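Local coordinates for protein CcbJ (Streptomyces caelestis, PDB 4HGZ) that probably transfers methyl groups from S-adenosyl-L-methionine to a nitrogen atom of its substrate, as an N-methyltransferase, at residues C[151-156]-C[237-242]; C[123-128]-C[157-162]. One frame throughout, in Å; residues are numbered along the deposited sequence.

Contact 1: residues C[151-156]-C[237-242]; sequences DCMRQA and DLMANV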
loop_
_atom_site.group_PDB
_atom_site.type_symbol
_atom_site.label_atom_id
_atom_site.label_comp_id
_atom_site.label_asym_id
_atom_site.label_seq_id
_atom_site.Cartn_x
_atom_site.Cartn_y
_atom_site.Cartn_z
ATOM N N ASP C 151 36.951 -1.531 5.431
ATOM C CA ASP C 151 38.137 -2.224 5.945
ATOM C C ASP C 151 38.143 -3.670 5.487
ATOM O O ASP C 151 39.164 -4.183 5.036
ATOM C CB ASP C 151 38.192 -2.183 7.469
ATOM C CG ASP C 151 38.491 -0.799 8.003
ATOM O OD1 ASP C 151 38.790 0.095 7.186
ATOM O OD2 ASP C 151 38.435 -0.603 9.240
ATOM N N CYS C 152 36.997 -4.332 5.605
ATOM C CA CYS C 152 36.916 -5.723 5.221
ATOM C C CYS C 152 37.259 -5.890 3.738
ATOM O O CYS C 152 38.085 -6.736 3.364
ATOM C CB CYS C 152 35.533 -6.278 5.512
ATOM S SG CYS C 152 35.330 -7.986 4.989
ATOM N N MET C 153 36.640 -5.074 2.894
ATOM C CA MET C 153 36.922 -5.151 1.464
ATOM C C MET C 153 38.415 -4.998 1.231
ATOM O O MET C 153 39.003 -5.696 0.396
ATOM C CB MET C 153 36.134 -4.086 0.685
ATOM C CG MET C 153 34.621 -4.133 0.951
ATOM S SD MET C 153 33.669 -2.920 0.018
ATOM C CE MET C 153 33.400 -3.860 -1.470
ATOM N N ARG C 154 39.031 -4.101 2.000
ATOM C CA ARG C 154 40.455 -3.834 1.861
ATOM C C ARG C 154 41.338 -5.019 2.263
ATOM O O ARG C 154 42.269 -5.363 1.541
ATOM C CB ARG C 154 40.848 -2.562 2.604
ATOM C CG ARG C 154 42.330 -2.214 2.496
ATOM C CD ARG C 154 42.556 -0.719 2.722
ATOM N NE ARG C 154 41.782 -0.210 3.856
ATOM C CZ ARG C 154 41.153 0.963 3.873
ATOM N NH1 ARG C 154 41.185 1.766 2.811
ATOM N NH2 ARG C 154 40.475 1.333 4.953
ATOM N N GLN C 155 41.047 -5.663 3.389
ATOM C CA GLN C 155 41.809 -6.856 3.764
ATOM C C GLN C 155 41.696 -7.912 2.685
ATOM O O GLN C 155 42.651 -8.637 2.406
ATOM C CB GLN C 155 41.296 -7.466 5.056
ATOM C CG GLN C 155 41.333 -6.577 6.265
ATOM C CD GLN C 155 40.768 -7.291 7.469
ATOM O OE1 GLN C 155 39.877 -6.785 8.149
ATOM N NE2 GLN C 155 41.262 -8.495 7.719
ATOM N N ALA C 156 40.512 -8.007 2.088
ATOM C CA ALA C 156 40.279 -8.998 1.052
ATOM C C ALA C 156 41.093 -8.651 -0.177
ATOM O O ALA C 156 41.640 -9.536 -0.833
ATOM C CB ALA C 156 38.808 -9.086 0.710
ATOM N N ASP C 237 29.839 0.287 -4.449
ATOM C CA ASP C 237 30.876 0.452 -5.467
ATOM C C ASP C 237 31.890 1.533 -5.080
ATOM O O ASP C 237 33.079 1.437 -5.406
ATOM C CB ASP C 237 30.249 0.787 -6.826
ATOM C CG ASP C 237 29.471 -0.384 -7.421
ATOM O OD1 ASP C 237 29.573 -1.531 -6.906
ATOM O OD2 ASP C 237 28.751 -0.152 -8.415
ATOM N N LEU C 238 31.422 2.567 -4.387
ATOM C CA LEU C 238 32.318 3.637 -3.982
ATOM C C LEU C 238 33.192 3.144 -2.823
ATOM O O LEU C 238 34.391 3.431 -2.758
ATOM C CB LEU C 238 31.526 4.890 -3.603
ATOM C CG LEU C 238 32.373 6.093 -3.207
ATOM C CD1 LEU C 238 33.395 6.364 -4.297
ATOM C CD2 LEU C 238 31.510 7.311 -2.936
ATOM N N MET C 239 32.588 2.378 -1.923
ATOM C CA MET C 239 33.328 1.743 -0.854
ATOM C C MET C 239 34.443 0.890 -1.448
ATOM O O MET C 239 35.603 0.990 -1.037
ATOM C CB MET C 239 32.396 0.888 -0.009
ATOM C CG MET C 239 31.387 1.698 0.748
ATOM S SD MET C 239 29.950 0.749 1.269
ATOM C CE MET C 239 30.710 -0.520 2.285
ATOM N N ALA C 240 34.091 0.066 -2.430
ATOM C CA ALA C 240 35.079 -0.757 -3.109
ATOM C C ALA C 240 36.226 0.098 -3.659
ATOM O O ALA C 240 37.396 -0.247 -3.494
ATOM C CB ALA C 240 34.429 -1.556 -4.218
ATOM N N ASN C 241 35.901 1.208 -4.317
ATOM C CA ASN C 241 36.963 2.074 -4.821
ATOM C C ASN C 241 37.873 2.507 -3.678
ATOM O O ASN C 241 39.087 2.340 -3.744
ATOM C CB ASN C 241 36.416 3.294 -5.572
ATOM C CG ASN C 241 35.574 2.911 -6.779
ATOM O OD1 ASN C 241 35.553 1.745 -7.186
ATOM N ND2 ASN C 241 34.868 3.893 -7.359
ATOM N N VAL C 242 37.286 3.057 -2.623
ATOM C CA VAL C 242 38.076 3.468 -1.480
ATOM C C VAL C 242 38.980 2.322 -1.010
ATOM O O VAL C 242 40.150 2.532 -0.730
ATOM C CB VAL C 242 37.183 3.984 -0.329
ATOM C CG1 VAL C 242 38.000 4.193 0.934
ATOM C CG2 VAL C 242 36.527 5.279 -0.735
#
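M153 and A240 mark the nearest approach of the two helical segments, with CA atoms 6.6 Å apart and short axes that pass within 8.9 Å of each other at a crossing angle of -52°. At A240 the small methyl leaves room for a long neighbour, and M153 supplies it. The M153 chain starts anti to its own carbonyl carbon (chi1 -54°) and bends at chi3, which lays the end of the thioether over the 237-242 backbone. M153 CE comes to 3.7 Å from A240 CB, and M153 SD lies 4.0 Å from M239 CB. The M153 and M239 side chains cross at about a right angle. At the margin, R154 bends at chi3 and brings its guanidinium alongside the C-terminal turn of the other helix. R154 NH1 lies 3.8 Å from V242 O, which sits oblique to the guanidinium plane; R154 NH2 makes a salt bridge to D151 OD1 (3.1 Å), one turn back in its own helix, whose hydrogen bond is weak. M153 also rests on F166 of strand 164-171 and L245 of strand 245-251, while M239 and V242 meet a second subunit. Helices 146-159 and 233-242 thus pack side by side on one face of the mixed sheet, in the three-layer alpha/beta/alpha arrangement of Rossmann-like, class I methyltransferases.

Contact 2: residues C[123-128]-C[157-162]; sequences LDLGEQ and RELLEP
The loop joining strands 113-117 and 130-135 of the Rossmann-like methyltransferase domain, which carries N119 and F120, residues that bind S-adenosyl-L-homocysteine in another structure of this protein, here meets the C-terminal end of helix 146-159. L125 and L159 make the apolar part of the contact: CD1 of L125 lies 4.0 Å from CD1 of L159, methyl against methyl, and the two side chains cross at about a right angle. L159 leaves the backbone with CG anti to the carbonyl carbon (chi1 -71°), which carries its branched end toward the loop. L159 CD2 reaches 3.8 Å from Q128 O, so leucine's two methyls let one side chain meet the first and last residues of a turn. This is a type II' turn from L125 to Q128, with glycine at G126, where the positive phi favours this residue. An Asx turn overlaps its start: D124 OD1 accepts from G126 N at 3.2 Å, the N-H coming from above the carboxylate plane. On the helix side, L160 N bonds R157 O at 3.1 Å as the helix gives way to strand 160-161. Behind the leucines, L67 of strand 66-69 touches both L125 and L159, and L159 also rests on F120. Backbone hydrogen bonds of L159 and E161 with Y130 tie the segment to the start of strand 130-135.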
loop_
_atom_site.group_PDB
_atom_site.type_symbol
_atom_site.label_atom_id
_atom_site.label_comp_id
_atom_site.label_asym_id
_atom_site.label_seq_id
_atom_site.Cartn_x
_atom_site.Cartn_y
_atom_site.Cartn_z
ATOM N N LEU C 123 42.473 -12.055 12.183
ATOM C CA LEU C 123 43.253 -13.227 11.776
ATOM C C LEU C 123 44.440 -12.868 10.904
ATOM O O LEU C 123 44.325 -12.082 9.974
ATOM C CB LEU C 123 42.379 -14.242 11.047
ATOM C CG LEU C 123 41.674 -15.223 11.973
ATOM C CD1 LEU C 123 40.324 -15.605 11.396
ATOM C CD2 LEU C 123 42.539 -16.434 12.182
ATOM N N ASP C 124 45.587 -13.446 11.225
ATOM C CA ASP C 124 46.768 -13.295 10.405
ATOM C C ASP C 124 46.870 -14.510 9.496
ATOM O O ASP C 124 47.225 -15.603 9.947
ATOM C CB ASP C 124 48.007 -13.187 11.289
ATOM C CG ASP C 124 49.273 -12.975 10.489
ATOM O OD1 ASP C 124 49.169 -12.632 9.294
ATOM O OD2 ASP C 124 50.372 -13.148 11.055
ATOM N N LEU C 125 46.545 -14.327 8.220
ATOM C CA LEU C 125 46.550 -15.443 7.280
ATOM C C LEU C 125 47.906 -15.666 6.616
ATOM O O LEU C 125 48.056 -16.557 5.779
ATOM C CB LEU C 125 45.459 -15.266 6.230
ATOM C CG LEU C 125 44.059 -15.599 6.746
ATOM C CD1 LEU C 125 43.031 -15.309 5.684
ATOM C CD2 LEU C 125 43.975 -17.051 7.190
ATOM N N GLY C 126 48.890 -14.857 7.000
ATOM C CA GLY C 126 50.262 -15.023 6.528
ATOM C C GLY C 126 50.510 -14.606 5.088
ATOM O O GLY C 126 49.816 -13.736 4.545
ATOM N N GLU C 127 51.507 -15.241 4.478
ATOM C CA GLU C 127 51.932 -14.941 3.115
ATOM C C GLU C 127 50.974 -15.532 2.092
ATOM O O GLU C 127 51.165 -15.377 0.886
ATOM C CB GLU C 127 53.332 -15.504 2.875
ATOM C CG GLU C 127 54.367 -15.026 3.870
ATOM C CD GLU C 127 54.833 -13.606 3.605
ATOM O OE1 GLU C 127 53.985 -12.722 3.350
ATOM O OE2 GLU C 127 56.060 -13.376 3.661
ATOM N N GLN C 128 49.953 -16.226 2.580
ATOM C CA GLN C 128 48.982 -16.857 1.707
ATOM C C GLN C 128 48.229 -15.823 0.892
ATOM O O GLN C 128 47.737 -14.825 1.431
ATOM C CB GLN C 128 47.967 -17.660 2.514
ATOM C CG GLN C 128 47.036 -18.484 1.637
ATOM C CD GLN C 128 47.788 -19.569 0.869
ATOM O OE1 GLN C 128 48.319 -20.513 1.466
ATOM N NE2 GLN C 128 47.840 -19.437 -0.458
ATOM N N ARG C 157 41.168 -7.366 -0.498
ATOM C CA ARG C 157 41.959 -6.940 -1.650
ATOM C C ARG C 157 43.413 -7.381 -1.500
ATOM O O ARG C 157 44.012 -7.932 -2.428
ATOM C CB ARG C 157 41.905 -5.419 -1.816
ATOM C CG ARG C 157 42.759 -4.890 -2.962
ATOM C CD ARG C 157 43.061 -3.415 -2.782
ATOM N NE ARG C 157 44.412 -3.188 -2.278
ATOM C CZ ARG C 157 44.742 -2.212 -1.436
ATOM N NH1 ARG C 157 43.812 -1.379 -0.979
ATOM N NH2 ARG C 157 45.998 -2.079 -1.031
ATOM N N GLU C 158 43.965 -7.144 -0.312
ATOM C CA GLU C 158 45.377 -7.376 -0.050
ATOM C C GLU C 158 45.743 -8.858 -0.007
ATOM O O GLU C 158 46.915 -9.215 -0.067
ATOM C CB GLU C 158 45.785 -6.680 1.244
ATOM C CG GLU C 158 45.701 -5.157 1.181
ATOM C CD GLU C 158 45.847 -4.491 2.550
ATOM O OE1 GLU C 158 45.721 -5.187 3.582
ATOM O OE2 GLU C 158 46.084 -3.263 2.594
ATOM N N LEU C 159 44.735 -9.717 0.083
ATOM C CA LEU C 159 44.952 -11.161 0.095
ATOM C C LEU C 159 44.900 -11.797 -1.300
ATOM O O LEU C 159 45.304 -12.956 -1.477
ATOM C CB LEU C 159 43.922 -11.836 0.997
ATOM C CG LEU C 159 44.094 -11.602 2.493
ATOM C CD1 LEU C 159 42.867 -12.096 3.228
ATOM C CD2 LEU C 159 45.335 -12.317 2.989
ATOM N N LEU C 160 44.399 -11.045 -2.282
ATOM C CA LEU C 160 44.303 -11.544 -3.658
ATOM C C LEU C 160 45.658 -11.625 -4.350
ATOM O O LEU C 160 46.519 -10.760 -4.167
ATOM C CB LEU C 160 43.398 -10.649 -4.495
ATOM C CG LEU C 160 42.004 -10.384 -3.946
ATOM C CD1 LEU C 160 41.283 -9.347 -4.804
ATOM C CD2 LEU C 160 41.231 -11.684 -3.896
ATOM N N GLU C 161 45.840 -12.666 -5.156
ATOM C CA GLU C 161 46.966 -12.709 -6.066
ATOM C C GLU C 161 46.638 -11.768 -7.207
ATOM O O GLU C 161 45.471 -11.424 -7.415
ATOM C CB GLU C 161 47.168 -14.120 -6.604
ATOM C CG GLU C 161 45.916 -14.718 -7.206
ATOM C CD GLU C 161 46.188 -16.008 -7.963
ATOM O OE1 GLU C 161 47.325 -16.517 -7.891
ATOM O OE2 GLU C 161 45.262 -16.510 -8.637
ATOM N N PRO C 162 47.664 -11.332 -7.947
ATOM C CA PRO C 162 47.440 -10.493 -9.127
ATOM C C PRO C 162 46.366 -11.105 -10.022
ATOM O O PRO C 162 46.481 -12.265 -10.402
ATOM C CB PRO C 162 48.797 -10.518 -9.840
ATOM C CG PRO C 162 49.586 -11.624 -9.169
ATOM C CD PRO C 162 49.081 -11.679 -7.776
#

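How the contacts relate
Both contacts draw on helix 146-159, contact 1 on its middle and contact 2 on its C-terminal end, with centres about 15 Å apart. Contact 1 is mainly buried: two helices meet on the sheet through methionine and alanine, with charged R154 kept to the margin. Contact 2 is a surface contact, where a loop whose type II' turn overlaps an Asx turn is joined to the helix end by leucines. F120, which binds S-adenosyl-L-homocysteine in another structure of this protein, lies about 8 Å from M153 and about 4 Å from L159, side chain to side chain. Contact 1 also borders a second subunit, whereas no other chain of the assembly touches contact 2.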